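Local coordinates for protein polyphosphate kinase (Porphyromonas gingivalis, PDB 2O8R) that probably catalyses the reversible transfer of the terminal phosphate of ATP onto a growing polyphosphate chain, with magnesium as cofactor, at residues A[536-547]-A[563-574]. The protein carries 3 engineered substitutions. Residues are numbered along the deposited sequence; the frame is centred on the assembly and turned at random.
Sequences RGYMLLKMNGLQ and VEIDLIVRGICC
Leu541 and Leu567 lie side by side in the packed part of this contact, Leu541 CD1 3.7 Å from Leu567 CD2. On the same face the selenomethionine at Met539 bends at its last torsion (chi3 -78°) and sets its CE methyl 3.4 Å from Ile565 CD1, while Leu546 CD2 reaches Leu567 CD1. Beneath these side chains the backbones of strands 538-543 and 564-569 run parallel, Met539 and Leu541 each both donating and accepting; Ile568 N to Leu541 O, at 2.8 Å, is nearly straight (171°). Helix 549-560 connects the two strands, making a beta-alpha-beta unit inside the phospholipase D-like second C-terminal domain. The other face is more polar. Tyr538 OH gives its hydrogen to the anti lone pair of Asp566 OD2 (2.8 Å); OD2 lies in plane at the ring edge, the carboxylate plane turned 80° from the ring, and Arg586 forms a salt bridge to the same oxygen. Buried Lys542 extends across Ile568 and bends at its end to donate to a water that bridges to Ile568 O, with Glu596 and Gln649 as further partners of NZ. Packing thins at the exposed Arg536, whose NH2 makes a long salt bridge to Glu564 OE1 (3.8 Å). Past the strand ends the register slips by one residue, Leu546 N bonding Ile572 O at 2.8 Å, and the loop after strand 564-569 carries Arg570, a predicted ATP-binding residue.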
loop_
_atom_site.group_PDB
_atom_site.type_symbol
_atom_site.label_atom_id
_atom_site.label_comp_id
_atom_site.label_asym_id
_atom_site.label_seq_id
_atom_site.Cartn_x
_atom_site.Cartn_y
_atom_site.Cartn_z
ATOM N N ARG A 536 -26.982 -46.582 -12.128
ATOM C CA ARG A 536 -27.103 -45.379 -11.304
ATOM C C ARG A 536 -26.584 -44.153 -12.056
ATOM O O ARG A 536 -25.577 -44.239 -12.769
ATOM C CB ARG A 536 -26.352 -45.555 -9.974
ATOM C CG ARG A 536 -26.487 -44.367 -9.053
ATOM C CD ARG A 536 -26.379 -44.731 -7.587
ATOM N NE ARG A 536 -26.613 -43.563 -6.736
ATOM C CZ ARG A 536 -25.673 -42.689 -6.371
ATOM N NH1 ARG A 536 -24.417 -42.844 -6.776
ATOM N NH2 ARG A 536 -25.983 -41.656 -5.593
ATOM N N GLY A 537 -27.290 -43.029 -11.918
ATOM C CA GLY A 537 -26.888 -41.764 -12.537
ATOM C C GLY A 537 -26.697 -40.677 -11.499
ATOM O O GLY A 537 -27.667 -40.158 -10.937
ATOM N N TYR A 538 -25.445 -40.325 -11.237
ATOM C CA TYR A 538 -25.149 -39.361 -10.177
ATOM C C TYR A 538 -24.143 -38.285 -10.587
ATOM O O TYR A 538 -23.219 -38.543 -11.376
ATOM C CB TYR A 538 -24.660 -40.091 -8.926
ATOM C CG TYR A 538 -24.453 -39.181 -7.754
ATOM C CD1 TYR A 538 -25.540 -38.564 -7.131
ATOM C CD2 TYR A 538 -23.167 -38.915 -7.275
ATOM C CE1 TYR A 538 -25.363 -37.718 -6.060
ATOM C CE2 TYR A 538 -22.975 -38.067 -6.198
ATOM C CZ TYR A 538 -24.075 -37.468 -5.599
ATOM O OH TYR A 538 -23.889 -36.638 -4.526
HETATM N N MSE A 539 -24.335 -37.077 -10.053
HETATM C CA MSE A 539 -23.415 -35.952 -10.270
HETATM C C MSE A 539 -23.226 -35.198 -8.983
HETATM O O MSE A 539 -24.188 -34.956 -8.245
HETATM C CB MSE A 539 -23.951 -34.992 -11.325
HETATM C CG MSE A 539 -23.925 -35.569 -12.716
HETATM SE SE MSE A 539 -24.375 -34.309 -14.112
HETATM C CE MSE A 539 -26.287 -34.250 -13.946
ATOM N N LEU A 540 -21.982 -34.825 -8.712
ATOM C CA LEU A 540 -21.675 -33.987 -7.566
ATOM C C LEU A 540 -20.923 -32.784 -8.087
ATOM O O LEU A 540 -19.810 -32.914 -8.588
ATOM C CB LEU A 540 -20.867 -34.768 -6.531
ATOM C CG LEU A 540 -20.551 -34.177 -5.149
ATOM C CD1 LEU A 540 -21.540 -33.123 -4.671
ATOM C CD2 LEU A 540 -20.447 -35.287 -4.130
ATOM N N LEU A 541 -21.553 -31.617 -7.985
ATOM C CA LEU A 541 -21.054 -30.409 -8.632
ATOM C C LEU A 541 -20.939 -29.236 -7.651
ATOM O O LEU A 541 -21.926 -28.836 -7.035
ATOM C CB LEU A 541 -21.998 -30.021 -9.755
ATOM C CG LEU A 541 -22.271 -30.929 -10.940
ATOM C CD1 LEU A 541 -23.360 -30.260 -11.745
ATOM C CD2 LEU A 541 -21.016 -31.118 -11.781
ATOM N N LYS A 542 -19.735 -28.684 -7.506
ATOM C CA LYS A 542 -19.515 -27.559 -6.598
ATOM C C LYS A 542 -18.931 -26.364 -7.323
ATOM O O LYS A 542 -17.905 -26.483 -7.982
ATOM C CB LYS A 542 -18.579 -27.952 -5.476
ATOM C CG LYS A 542 -18.178 -26.798 -4.575
ATOM C CD LYS A 542 -17.182 -27.251 -3.511
ATOM C CE LYS A 542 -16.776 -26.107 -2.657
ATOM N NZ LYS A 542 -17.877 -25.869 -1.726
HETATM N N MSE A 543 -19.590 -25.217 -7.197
HETATM C CA MSE A 543 -19.073 -23.988 -7.770
HETATM C C MSE A 543 -19.581 -22.721 -7.074
HETATM O O MSE A 543 -20.453 -22.772 -6.209
HETATM C CB MSE A 543 -19.402 -23.935 -9.236
HETATM C CG MSE A 543 -20.877 -23.868 -9.526
HETATM SE SE MSE A 543 -21.216 -24.588 -11.300
HETATM C CE MSE A 543 -19.356 -24.898 -11.883
ATOM N N ASN A 544 -19.003 -21.588 -7.448
ATOM C CA ASN A 544 -19.365 -20.324 -6.850
ATOM C C ASN A 544 -20.671 -19.859 -7.452
ATOM O O ASN A 544 -21.496 -19.260 -6.769
ATOM C CB ASN A 544 -18.267 -19.270 -7.053
ATOM C CG ASN A 544 -16.994 -19.583 -6.279
ATOM O OD1 ASN A 544 -15.998 -20.018 -6.854
ATOM N ND2 ASN A 544 -17.018 -19.355 -4.974
ATOM N N GLY A 545 -20.873 -20.165 -8.728
ATOM C CA GLY A 545 -22.068 -19.710 -9.424
ATOM C C GLY A 545 -22.575 -20.621 -10.517
ATOM O O GLY A 545 -21.792 -21.202 -11.265
ATOM N N LEU A 546 -23.901 -20.733 -10.591
ATOM C CA LEU A 546 -24.600 -21.413 -11.672
ATOM C C LEU A 546 -25.711 -20.513 -12.223
ATOM O O LEU A 546 -26.668 -20.159 -11.526
ATOM C CB LEU A 546 -25.176 -22.742 -11.190
ATOM C CG LEU A 546 -25.964 -23.513 -12.246
ATOM C CD1 LEU A 546 -25.101 -23.771 -13.453
ATOM C CD2 LEU A 546 -26.501 -24.812 -11.668
ATOM N N GLN A 547 -25.581 -20.146 -13.487
ATOM C CA GLN A 547 -26.446 -19.134 -14.047
ATOM C C GLN A 547 -26.714 -19.393 -15.534
ATOM O O GLN A 547 -27.699 -18.897 -16.082
ATOM C CB GLN A 547 -25.796 -17.761 -13.808
ATOM C CG GLN A 547 -26.598 -16.543 -14.216
ATOM C CD GLN A 547 -26.304 -16.095 -15.629
ATOM O OE1 GLN A 547 -25.404 -16.620 -16.288
ATOM N NE2 GLN A 547 -27.064 -15.117 -16.105
ATOM N N VAL A 563 -31.510 -38.878 -13.480
ATOM C CA VAL A 563 -30.172 -38.589 -12.931
ATOM C C VAL A 563 -30.281 -37.744 -11.648
ATOM O O VAL A 563 -30.925 -36.693 -11.640
ATOM C CB VAL A 563 -29.227 -37.882 -13.960
ATOM C CG1 VAL A 563 -27.824 -37.729 -13.389
ATOM C CG2 VAL A 563 -29.182 -38.634 -15.307
ATOM N N GLU A 564 -29.663 -38.224 -10.568
ATOM C CA GLU A 564 -29.617 -37.511 -9.284
ATOM C C GLU A 564 -28.463 -36.507 -9.219
ATOM O O GLU A 564 -27.321 -36.818 -9.591
ATOM C CB GLU A 564 -29.432 -38.498 -8.146
ATOM C CG GLU A 564 -30.637 -39.325 -7.802
ATOM C CD GLU A 564 -30.492 -39.985 -6.442
ATOM O OE1 GLU A 564 -29.375 -39.949 -5.866
ATOM O OE2 GLU A 564 -31.502 -40.528 -5.947
ATOM N N ILE A 565 -28.759 -35.306 -8.728
ATOM C CA ILE A 565 -27.773 -34.227 -8.713
ATOM C C ILE A 565 -27.629 -33.508 -7.354
ATOM O O ILE A 565 -28.607 -32.984 -6.802
ATOM C CB ILE A 565 -28.064 -33.175 -9.823
ATOM C CG1 ILE A 565 -28.453 -33.847 -11.147
ATOM C CG2 ILE A 565 -26.856 -32.272 -10.019
ATOM C CD1 ILE A 565 -28.909 -32.890 -12.228
ATOM N N ASP A 566 -26.402 -33.488 -6.832
ATOM C CA ASP A 566 -26.050 -32.615 -5.718
ATOM C C ASP A 566 -25.253 -31.399 -6.192
ATOM O O ASP A 566 -24.143 -31.535 -6.712
ATOM C CB ASP A 566 -25.230 -33.371 -4.685
ATOM C CG ASP A 566 -26.067 -33.914 -3.562
ATOM O OD1 ASP A 566 -26.853 -33.152 -2.961
ATOM O OD2 ASP A 566 -25.926 -35.113 -3.265
ATOM N N LEU A 567 -25.835 -30.220 -6.008
ATOM C CA LEU A 567 -25.178 -28.959 -6.303
ATOM C C LEU A 567 -24.755 -28.308 -5.011
ATOM O O LEU A 567 -25.565 -28.151 -4.104
ATOM C CB LEU A 567 -26.132 -28.004 -7.013
ATOM C CG LEU A 567 -26.437 -28.287 -8.482
ATOM C CD1 LEU A 567 -27.556 -27.391 -8.965
ATOM C CD2 LEU A 567 -25.200 -28.077 -9.327
ATOM N N ILE A 568 -23.484 -27.931 -4.926
ATOM C CA ILE A 568 -22.991 -27.108 -3.827
ATOM C C ILE A 568 -22.560 -25.756 -4.417
ATOM O O ILE A 568 -21.458 -25.608 -4.963
ATOM C CB ILE A 568 -21.853 -27.816 -3.067
ATOM C CG1 ILE A 568 -22.313 -29.192 -2.573
ATOM C CG2 ILE A 568 -21.390 -26.988 -1.894
ATOM C CD1 ILE A 568 -21.231 -29.996 -1.863
ATOM N N VAL A 569 -23.469 -24.787 -4.348
ATOM C CA VAL A 569 -23.271 -23.456 -4.940
ATOM C C VAL A 569 -23.451 -22.348 -3.913
ATOM O O VAL A 569 -24.542 -22.191 -3.373
ATOM C CB VAL A 569 -24.266 -23.198 -6.067
ATOM C CG1 VAL A 569 -24.097 -21.782 -6.611
ATOM C CG2 VAL A 569 -24.058 -24.202 -7.162
ATOM N N ARG A 570 -22.401 -21.573 -3.641
ATOM C CA ARG A 570 -22.516 -20.577 -2.576
ATOM C C ARG A 570 -23.152 -19.275 -3.033
ATOM O O ARG A 570 -23.924 -18.667 -2.294
ATOM C CB ARG A 570 -21.198 -20.341 -1.823
ATOM C CG ARG A 570 -20.069 -19.861 -2.657
ATOM C CD ARG A 570 -19.039 -19.096 -1.852
ATOM N NE ARG A 570 -18.400 -18.147 -2.762
ATOM C CZ ARG A 570 -18.443 -16.827 -2.635
ATOM N NH1 ARG A 570 -19.034 -16.272 -1.585
ATOM N NH2 ARG A 570 -17.863 -16.063 -3.543
ATOM N N GLY A 571 -22.854 -18.858 -4.255
ATOM C CA GLY A 571 -23.352 -17.571 -4.741
ATOM C C GLY A 571 -24.629 -17.677 -5.542
ATOM O O GLY A 571 -25.634 -18.216 -5.078
ATOM N N ILE A 572 -24.574 -17.159 -6.759
ATOM C CA ILE A 572 -25.731 -17.123 -7.624
ATOM C C ILE A 572 -26.095 -18.511 -8.115
ATOM O O ILE A 572 -25.261 -19.218 -8.655
ATOM C CB ILE A 572 -25.504 -16.193 -8.821
ATOM C CG1 ILE A 572 -25.528 -14.733 -8.382
ATOM C CG2 ILE A 572 -26.574 -16.380 -9.862
ATOM C CD1 ILE A 572 -25.182 -13.797 -9.530
ATOM N N CYS A 573 -27.348 -18.895 -7.899
ATOM C CA CYS A 573 -27.901 -20.081 -8.508
ATOM C C CYS A 573 -29.267 -19.801 -9.130
ATOM O O CYS A 573 -30.178 -19.350 -8.449
ATOM C CB CYS A 573 -28.017 -21.188 -7.480
ATOM S SG CYS A 573 -28.390 -22.764 -8.224
ATOM N N CYS A 574 -29.404 -20.076 -10.424
ATOM C CA CYS A 574 -30.639 -19.766 -11.158
ATOM C C CYS A 574 -31.457 -20.994 -11.440
ATOM O O CYS A 574 -32.562 -20.897 -11.960
ATOM C CB CYS A 574 -30.335 -19.084 -12.484
ATOM S SG CYS A 574 -29.559 -17.476 -12.325
HETATM O O HOH W 1 -19.590 -24.317 -3.323
#